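PDB 6G44: putative major capsid protein, which probably builds the icosahedral shell of the mavirus virophage, as trimers of subunits that each carry two jelly-roll domains. Local coordinates for residues F101-S106 / V202-V207; V111-G116 / L225-V230; I357-K362 / M450-T455. One frame throughout, in Å; residues are numbered along the deposited sequence.

Overall arrangement
The chain is a double jelly-roll, and the three contacts divide between its halves. Contacts 1 and 2 both reach the sheet of the N-terminal half, with centres 20 Å apart; along the chain their segments alternate, helix 102-105 leading to strand 110-114 and strand 195-205 to strand 222-235. They touch through Leu206, whose CD2 packs 3.9 Å from Val230 CG1. Contact 3 belongs to a separate four-stranded sheet within the C-terminal family domain, its centre 32 Å from that of contact 1 and 40 Å from that of contact 2; the nearest atoms are about 21 and 27 Å away. A glycerol, probably from crystallisation, lies about 4 Å from the side chain of Ile357.

Contact 1: F101-S106 / V202-V207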
loop_
_atom_site.group_PDB
_atom_site.type_symbol
_atom_site.label_atom_id
_atom_site.label_comp_id
_atom_site.label_asym_id
_atom_site.label_seq_id
_atom_site.Cartn_x
_atom_site.Cartn_y
_atom_site.Cartn_z
ATOM N N PHE C 101 -12.152 13.710 -8.849
ATOM C CA PHE C 101 -12.326 14.992 -8.126
ATOM C C PHE C 101 -13.455 15.827 -8.744
ATOM O O PHE C 101 -13.234 16.961 -9.180
ATOM C CB PHE C 101 -11.010 15.781 -8.020
ATOM C CG PHE C 101 -9.875 14.924 -7.539
ATOM C CD1 PHE C 101 -9.750 14.683 -6.200
ATOM C CD2 PHE C 101 -9.026 14.284 -8.428
ATOM C CE1 PHE C 101 -8.788 13.833 -5.717
ATOM C CE2 PHE C 101 -8.055 13.403 -7.950
ATOM C CZ PHE C 101 -7.944 13.178 -6.594
ATOM N N PRO C 102 -14.646 15.235 -8.788
ATOM C CA PRO C 102 -15.727 15.888 -9.577
ATOM C C PRO C 102 -16.198 17.220 -9.024
ATOM O O PRO C 102 -16.694 18.053 -9.799
ATOM C CB PRO C 102 -16.847 14.855 -9.556
ATOM C CG PRO C 102 -16.611 14.092 -8.288
ATOM C CD PRO C 102 -15.113 13.984 -8.166
ATOM N N VAL C 103 -16.061 17.443 -7.728
ATOM C CA VAL C 103 -16.426 18.744 -7.154
ATOM C C VAL C 103 -15.429 19.786 -7.580
ATOM O O VAL C 103 -15.814 20.826 -8.124
ATOM C CB VAL C 103 -16.614 18.696 -5.634
ATOM C CG1 VAL C 103 -16.770 20.092 -5.022
ATOM C CG2 VAL C 103 -17.786 17.793 -5.293
ATOM N N ASN C 104 -14.138 19.564 -7.360
ATOM C CA ASN C 104 -13.155 20.592 -7.736
ATOM C C ASN C 104 -13.037 20.774 -9.261
ATOM O O ASN C 104 -12.777 21.897 -9.728
ATOM C CB ASN C 104 -11.808 20.338 -7.047
ATOM C CG ASN C 104 -11.873 20.652 -5.582
ATOM O OD1 ASN C 104 -11.817 21.815 -5.194
ATOM N ND2 ASN C 104 -11.973 19.602 -4.734
ATOM N N ARG C 105 -13.278 19.714 -10.032
ATOM C CA ARG C 105 -13.338 19.828 -11.500
ATOM C C ARG C 105 -14.418 20.788 -11.974
ATOM O O ARG C 105 -14.307 21.343 -13.070
ATOM C CB ARG C 105 -13.620 18.482 -12.158
ATOM C CG ARG C 105 -12.409 17.599 -12.364
ATOM C CD ARG C 105 -12.759 16.344 -13.177
ATOM N NE ARG C 105 -13.436 16.606 -14.444
ATOM C CZ ARG C 105 -12.839 16.787 -15.632
ATOM N NH1 ARG C 105 -13.587 16.995 -16.733
ATOM N NH2 ARG C 105 -11.510 16.769 -15.741
ATOM N N SER C 106 -15.448 20.934 -11.152
ATOM C CA SER C 106 -16.637 21.742 -11.483
ATOM C C SER C 106 -16.508 23.197 -11.035
ATOM O O SER C 106 -17.499 23.938 -11.141
ATOM C CB SER C 106 -17.855 21.112 -10.835
ATOM O OG SER C 106 -18.136 19.845 -11.407
ATOM N N VAL C 202 -21.911 13.522 -3.229
ATOM C CA VAL C 202 -20.423 13.555 -3.092
ATOM C C VAL C 202 -20.041 14.618 -2.082
ATOM O O VAL C 202 -20.511 15.770 -2.197
ATOM C CB VAL C 202 -19.734 13.874 -4.431
ATOM C CG1 VAL C 202 -18.226 14.053 -4.264
ATOM C CG2 VAL C 202 -20.059 12.791 -5.444
ATOM N N ASP C 203 -19.168 14.271 -1.131
ATOM C CA ASP C 203 -18.660 15.183 -0.079
ATOM C C ASP C 203 -17.141 15.261 -0.300
ATOM O O ASP C 203 -16.430 14.296 0.031
ATOM C CB ASP C 203 -19.023 14.609 1.306
ATOM C CG ASP C 203 -18.586 15.467 2.486
ATOM O OD1 ASP C 203 -17.648 16.262 2.348
ATOM O OD2 ASP C 203 -19.186 15.314 3.606
ATOM N N GLU C 204 -16.658 16.375 -0.827
ATOM C CA GLU C 204 -15.263 16.544 -1.281
ATOM C C GLU C 204 -14.660 17.825 -0.673
ATOM O O GLU C 204 -15.332 18.864 -0.594
ATOM C CB GLU C 204 -15.261 16.608 -2.815
ATOM C CG GLU C 204 -13.901 16.771 -3.476
ATOM C CD GLU C 204 -13.926 16.506 -4.974
ATOM O OE1 GLU C 204 -14.618 15.548 -5.398
ATOM O OE2 GLU C 204 -13.253 17.264 -5.721
ATOM N N ALA C 205 -13.413 17.769 -0.199
ATOM C CA ALA C 205 -12.730 18.939 0.315
ATOM C C ALA C 205 -12.578 19.988 -0.783
ATOM O O ALA C 205 -12.212 19.645 -1.922
ATOM C CB ALA C 205 -11.364 18.556 0.862
ATOM N N LEU C 206 -12.842 21.255 -0.458
ATOM C CA LEU C 206 -12.591 22.337 -1.408
ATOM C C LEU C 206 -11.105 22.635 -1.517
ATOM O O LEU C 206 -10.471 22.888 -0.487
ATOM C CB LEU C 206 -13.313 23.601 -0.943
ATOM C CG LEU C 206 -13.144 24.848 -1.809
ATOM C CD1 LEU C 206 -13.566 24.648 -3.246
ATOM C CD2 LEU C 206 -13.937 26.000 -1.181
ATOM N N VAL C 207 -10.567 22.654 -2.754
ATOM C CA VAL C 207 -9.174 22.990 -3.028
ATOM C C VAL C 207 -9.116 24.430 -3.515
ATOM O O VAL C 207 -9.230 24.720 -4.714
ATOM C CB VAL C 207 -8.589 22.011 -4.064
ATOM C CG1 VAL C 207 -7.157 22.348 -4.437
ATOM C CG2 VAL C 207 -8.689 20.597 -3.505
#
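Glu204 leaves the end of strand 195-205 with CG anti to its backbone N (chi1 -180°) and stays extended at chi2, so its carboxylate is carried straight to the short, weakly bonded helical turn 102-105. From that turn Asn104 replies with CG beside its own N (chi1 -72°), which brings the amide to the backbone of 205-207. The contact thus lies in the N-terminal jelly-roll, binding the helical turn between strands 96-98 and 110-114 to the end of strand 195-205.

The carboxylate accepts backbone N-H groups of the turn. OE2 takes Asn104 N at 3.0 Å, from above the carboxylate plane, and with its anti lone pair it also takes Asn104 ND2 at 2.8 Å. OE1 receives a weak bond from Val103 N and a second, from outside the two segments, from Ser143 OG. Pro102, having no N-H to offer, suits this place: its CD sits 3.2 Å from Glu204 OE1.

The Asn104 amide works from both ends. ND2 gives its other hydrogen to Ala205 O at 2.8 Å, nearly along the C=O axis and within the amide plane, while OD1 accepts Val207 N at 2.9 Å from above its carbonyl plane. A primary amide is the natural group here, because the end of the strand offers the carbonyl of Ala205 and, two residues on, the N-H of Val207.

Apolar groups close the flank. Val103 lies alongside the stem of Glu204, and its CG2 reaches Val202 CG1 at 3.9 Å.

A buried carboxylate gripped by Asn104 N and, weakly, Val103 N, by the Asn104 amide and by the Ser143 hydroxyl is probably stabilised as the anion; it ties the turn to the sheet without a counter-ion from either segment.

Contact 2: V111-G116 / L225-V230; sequences VINMNG and LNTFKV
Met114 and Phe228 lie side by side and point the same way, from neighbouring strands into the buried side of the sheet. Beyond CG the methionine is extended, and its CE comes 4.2 Å from Phe228 CE1. Leu225 crosses Met114 obliquely, its CD2 3.8 Å from SD, and sets its other methyl, CD1, over the centre of one face of the Phe228 ring, 3.9 Å above the plane: a CH-pi type of approach. At the ring edge lies Ile112 CG2, and Ile112 and Val230 again run side by side. Unbranched Met114 runs past the leucine-capped ring, its CE touching both, while beta-branched Ile112 and Val230 suit the extended backbone. Met268 of strand 258-273 and Phe488 of strand 488-492 pack on this apolar side.

The two strands are antiparallel neighbours (178°) in the sheet of the N-terminal jelly-roll, with Asn113 and Lys229 as the hydrogen-bonded pair. Asn113 N reaches Lys229 O at 2.8 Å, and Lys229 N returns to Asn113 O on a lone pair.

On the opposite, more polar side Asn113 stands with CG anti to its N (chi1 -177°), and its OD1 lies 3.4 Å from Thr227 CG2. That same oxygen accepts Gly116 N in its carbonyl plane, an Asx motif drawing the chain toward strand 117-121. At phi 91° Gly116 suits the turn, since a side chain would clash with the carbonyl oxygen before it. Asn115 turns OD1 back to Thr227 N at 2.9 Å, nearly along its C=O axis, while its backbone N bonds to Thr227 O and ND2 bridges to Asn224 O and Gly486 O.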
loop_
_atom_site.group_PDB
_atom_site.type_symbol
_atom_site.label_atom_id
_atom_site.label_comp_id
_atom_site.label_asym_id
_atom_site.label_seq_id
_atom_site.Cartn_x
_atom_site.Cartn_y
_atom_site.Cartn_z
ATOM N N VAL C 111 -13.586 32.383 -4.818
ATOM C CA VAL C 111 -13.134 33.482 -3.996
ATOM C C VAL C 111 -13.548 33.206 -2.561
ATOM O O VAL C 111 -14.720 32.974 -2.278
ATOM C CB VAL C 111 -13.699 34.845 -4.452
ATOM C CG1 VAL C 111 -13.188 35.948 -3.548
ATOM C CG2 VAL C 111 -13.314 35.107 -5.900
ATOM N N ILE C 112 -12.570 33.194 -1.663
ATOM C CA ILE C 112 -12.836 33.066 -0.239
ATOM C C ILE C 112 -12.522 34.399 0.439
ATOM O O ILE C 112 -11.490 34.999 0.171
ATOM C CB ILE C 112 -12.049 31.888 0.384
ATOM C CG1 ILE C 112 -12.520 30.576 -0.261
ATOM C CG2 ILE C 112 -12.245 31.867 1.910
ATOM C CD1 ILE C 112 -11.810 29.317 0.234
ATOM N N ASN C 113 -13.460 34.861 1.265
ATOM C CA ASN C 113 -13.304 36.069 2.074
ATOM C C ASN C 113 -13.226 35.663 3.535
ATOM O O ASN C 113 -14.164 35.054 4.072
ATOM C CB ASN C 113 -14.492 36.995 1.810
ATOM C CG ASN C 113 -14.399 38.320 2.548
ATOM O OD1 ASN C 113 -13.919 38.396 3.668
ATOM N ND2 ASN C 113 -14.923 39.371 1.922
ATOM N N MET C 114 -12.104 35.954 4.158
ATOM C CA MET C 114 -11.950 35.851 5.609
ATOM C C MET C 114 -11.693 37.251 6.175
ATOM O O MET C 114 -10.658 37.854 5.909
ATOM C CB MET C 114 -10.823 34.882 5.961
ATOM C CG MET C 114 -11.148 33.455 5.555
ATOM S SD MET C 114 -9.838 32.347 6.155
ATOM C CE MET C 114 -10.533 30.753 5.667
ATOM N N ASN C 115 -12.628 37.715 6.998
ATOM C CA ASN C 115 -12.498 39.040 7.672
ATOM C C ASN C 115 -12.110 40.192 6.738
ATOM O O ASN C 115 -11.295 41.066 7.086
ATOM C CB ASN C 115 -11.583 38.923 8.893
ATOM C CG ASN C 115 -12.174 38.026 9.968
ATOM O OD1 ASN C 115 -13.370 37.707 9.929
ATOM N ND2 ASN C 115 -11.325 37.531 10.870
ATOM N N GLY C 116 -12.682 40.171 5.546
ATOM C CA GLY C 116 -12.421 41.191 4.548
ATOM C C GLY C 116 -11.284 40.941 3.572
ATOM O O GLY C 116 -11.162 41.683 2.603
ATOM N N LEU C 225 -13.645 33.787 12.336
ATOM C CA LEU C 225 -14.091 34.185 10.994
ATOM C C LEU C 225 -15.398 34.960 11.035
ATOM O O LEU C 225 -16.476 34.499 10.712
ATOM C CB LEU C 225 -14.165 32.967 10.083
ATOM C CG LEU C 225 -12.880 32.172 9.918
ATOM C CD1 LEU C 225 -13.142 31.018 8.939
ATOM C CD2 LEU C 225 -11.695 32.990 9.437
ATOM N N ASN C 226 -15.258 36.212 11.445
ATOM C CA ASN C 226 -16.376 37.107 11.623
ATOM C C ASN C 226 -16.988 37.566 10.296
ATOM O O ASN C 226 -18.177 37.824 10.219
ATOM C CB ASN C 226 -15.846 38.274 12.483
ATOM C CG ASN C 226 -16.922 39.141 13.033
ATOM O OD1 ASN C 226 -17.936 38.674 13.551
ATOM N ND2 ASN C 226 -16.714 40.414 12.898
ATOM N N THR C 227 -16.182 37.634 9.230
ATOM C CA THR C 227 -16.671 37.587 7.861
ATOM C C THR C 227 -16.142 36.292 7.253
ATOM O O THR C 227 -14.941 36.030 7.339
ATOM C CB THR C 227 -16.172 38.777 7.033
ATOM O OG1 THR C 227 -16.587 39.995 7.673
ATOM C CG2 THR C 227 -16.721 38.758 5.631
ATOM N N PHE C 228 -17.040 35.508 6.668
ATOM C CA PHE C 228 -16.623 34.250 6.015
ATOM C C PHE C 228 -17.525 34.022 4.819
ATOM O O PHE C 228 -18.691 33.707 4.960
ATOM C CB PHE C 228 -16.679 33.097 7.012
ATOM C CG PHE C 228 -16.191 31.756 6.468
ATOM C CD1 PHE C 228 -15.095 31.677 5.585
ATOM C CD2 PHE C 228 -16.800 30.589 6.879
ATOM C CE1 PHE C 228 -14.663 30.440 5.106
ATOM C CE2 PHE C 228 -16.357 29.346 6.401
ATOM C CZ PHE C 228 -15.286 29.291 5.528
ATOM N N LYS C 229 -16.981 34.252 3.634
ATOM C CA LYS C 229 -17.738 34.019 2.405
ATOM C C LYS C 229 -16.953 33.083 1.508
ATOM O O LYS C 229 -15.736 33.202 1.420
ATOM C CB LYS C 229 -18.042 35.313 1.632
ATOM C CG LYS C 229 -18.673 36.390 2.488
ATOM C CD LYS C 229 -18.928 37.664 1.672
ATOM C CE LYS C 229 -19.129 38.848 2.582
ATOM N NZ LYS C 229 -19.489 40.049 1.787
ATOM N N VAL C 230 -17.674 32.187 0.850
ATOM C CA VAL C 230 -17.070 31.264 -0.124
ATOM C C VAL C 230 -17.931 31.421 -1.367
ATOM O O VAL C 230 -19.103 31.039 -1.365
ATOM C CB VAL C 230 -17.028 29.822 0.386
ATOM C CG1 VAL C 230 -16.549 28.857 -0.696
ATOM C CG2 VAL C 230 -16.125 29.736 1.621
#

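Contact 3: I357-K362 / M450-T455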
loop_
_atom_site.group_PDB
_atom_site.type_symbol
_atom_site.label_atom_id
_atom_site.label_comp_id
_atom_site.label_asym_id
_atom_site.label_seq_id
_atom_site.Cartn_x
_atom_site.Cartn_y
_atom_site.Cartn_z
ATOM N N ILE C 357 8.055 13.912 -25.145
ATOM C CA ILE C 357 9.253 13.105 -25.416
ATOM C C ILE C 357 10.540 13.921 -25.320
ATOM O O ILE C 357 11.625 13.340 -25.297
ATOM C CB ILE C 357 9.174 12.394 -26.801
ATOM C CG1 ILE C 357 9.149 13.402 -27.946
ATOM C CG2 ILE C 357 7.955 11.465 -26.860
ATOM C CD1 ILE C 357 9.379 12.765 -29.306
ATOM N N GLY C 358 10.422 15.252 -25.237
ATOM C CA GLY C 358 11.577 16.116 -25.087
ATOM C C GLY C 358 11.202 17.425 -24.441
ATOM O O GLY C 358 10.077 17.892 -24.587
ATOM N N LEU C 359 12.144 17.965 -23.676
ATOM C CA LEU C 359 11.971 19.218 -22.986
ATOM C C LEU C 359 13.264 20.000 -23.054
ATOM O O LEU C 359 14.320 19.430 -22.818
ATOM C CB LEU C 359 11.580 18.927 -21.528
ATOM C CG LEU C 359 10.997 20.050 -20.708
ATOM C CD1 LEU C 359 9.693 20.572 -21.298
ATOM C CD2 LEU C 359 10.780 19.552 -19.285
ATOM N N GLU C 360 13.186 21.283 -23.403
ATOM C CA GLU C 360 14.343 22.176 -23.317
ATOM C C GLU C 360 13.917 23.462 -22.621
ATOM O O GLU C 360 12.916 24.064 -22.989
ATOM C CB GLU C 360 14.924 22.466 -24.709
ATOM C CG GLU C 360 15.424 21.201 -25.402
ATOM C CD GLU C 360 16.201 21.445 -26.690
ATOM O OE1 GLU C 360 16.395 20.446 -27.441
ATOM O OE2 GLU C 360 16.627 22.590 -26.950
ATOM N N ILE C 361 14.702 23.855 -21.616
ATOM C CA ILE C 361 14.418 24.998 -20.763
ATOM C C ILE C 361 15.522 26.064 -20.958
ATOM O O ILE C 361 16.689 25.738 -20.975
ATOM C CB ILE C 361 14.394 24.629 -19.267
ATOM C CG1 ILE C 361 13.564 23.368 -18.969
ATOM C CG2 ILE C 361 13.893 25.828 -18.449
ATOM C CD1 ILE C 361 12.106 23.492 -19.280
ATOM N N LYS C 362 15.107 27.321 -21.115
ATOM C CA LYS C 362 16.024 28.478 -21.078
ATOM C C LYS C 362 15.696 29.263 -19.820
ATOM O O LYS C 362 14.530 29.540 -19.578
ATOM C CB LYS C 362 15.811 29.347 -22.305
ATOM C CG LYS C 362 16.459 30.725 -22.243
ATOM C CD LYS C 362 16.261 31.443 -23.577
ATOM C CE LYS C 362 16.938 32.806 -23.603
ATOM N NZ LYS C 362 16.420 33.720 -22.538
ATOM N N MET C 450 12.124 32.858 -18.370
ATOM C CA MET C 450 12.126 31.442 -18.748
ATOM C C MET C 450 11.399 31.231 -20.074
ATOM O O MET C 450 10.379 31.841 -20.338
ATOM C CB MET C 450 11.458 30.610 -17.645
ATOM C CG MET C 450 11.424 29.104 -17.931
ATOM S SD MET C 450 10.525 28.113 -16.697
ATOM C CE MET C 450 11.814 27.949 -15.512
ATOM N N GLN C 451 11.900 30.278 -20.863
ATOM C CA GLN C 451 11.220 29.802 -22.037
ATOM C C GLN C 451 11.270 28.270 -21.988
ATOM O O GLN C 451 12.284 27.694 -21.600
ATOM C CB GLN C 451 11.937 30.326 -23.289
ATOM C CG GLN C 451 11.238 30.056 -24.606
ATOM C CD GLN C 451 11.763 30.959 -25.719
ATOM O OE1 GLN C 451 12.969 31.056 -25.923
ATOM N NE2 GLN C 451 10.863 31.628 -26.424
ATOM N N VAL C 452 10.157 27.648 -22.357
ATOM C CA VAL C 452 10.024 26.178 -22.357
ATOM C C VAL C 452 9.661 25.691 -23.749
ATOM O O VAL C 452 8.675 26.139 -24.311
ATOM C CB VAL C 452 8.944 25.747 -21.340
ATOM C CG1 VAL C 452 8.663 24.249 -21.420
ATOM C CG2 VAL C 452 9.390 26.137 -19.930
ATOM N N GLN C 453 10.451 24.750 -24.271
ATOM C CA GLN C 453 10.158 24.041 -25.521
ATOM C C GLN C 453 9.775 22.602 -25.149
ATOM O O GLN C 453 10.524 21.970 -24.410
ATOM C CB GLN C 453 11.401 24.028 -26.404
ATOM C CG GLN C 453 11.258 23.208 -27.680
ATOM C CD GLN C 453 12.577 22.915 -28.346
ATOM O OE1 GLN C 453 13.144 21.841 -28.172
ATOM N NE2 GLN C 453 13.106 23.904 -29.070
ATOM N N ALA C 454 8.639 22.125 -25.633
ATOM C CA ALA C 454 8.219 20.736 -25.433
ATOM C C ALA C 454 8.064 20.076 -26.790
ATOM O O ALA C 454 7.426 20.653 -27.670
ATOM C CB ALA C 454 6.891 20.667 -24.698
ATOM N N THR C 455 8.621 18.878 -26.934
ATOM C CA THR C 455 8.415 18.025 -28.094
ATOM C C THR C 455 7.489 16.893 -27.653
ATOM O O THR C 455 7.725 16.271 -26.593
ATOM C CB THR C 455 9.764 17.489 -28.618
ATOM O OG1 THR C 455 10.672 18.588 -28.849
ATOM C CG2 THR C 455 9.577 16.719 -29.902
HETATM O O HOH W 1 13.806 26.677 -24.306
#
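Seven backbone hydrogen bonds join the antiparallel strands 357-362 and 450-455. Glu360 pairs both ways with Gln453, its O meeting Gln453 N nearly along the C=O axis at 2.9 Å; Lys362 and Gln451 also bond both ways, each in the carbonyl plane. At the other end Thr455 O takes two donors, Ile357 N at 2.8 Å in its carbonyl plane and Gly358 N at 3.2 Å from above it, a classic beta bulge. Thr455 N closes the pair on Gly358 O. Glycine suits this place, where a CB would press on Thr455 CB.

A water donates to Glu360 O and Gln451 O, giving each carbonyl a further partner. Among the side chains, Gln451 NE2 is satisfied by Thr323 O of strand 319-328 and Lys362 NZ by Asp364 O. Glu360 and Gln453 lie side by side with their planes 44° apart, Glu360 CD 3.4 Å from Gln453 OE1.

The apolar side carries Leu359, Ile361, Met450, Val452 and Ala454; Ile426 and Phe428 pack beneath. Paired N-H and C=O groups, with Thr455 O taking two donors, thus satisfy much of the backbone polarity between these central strands of the C-terminal jelly-roll's four-stranded sheet.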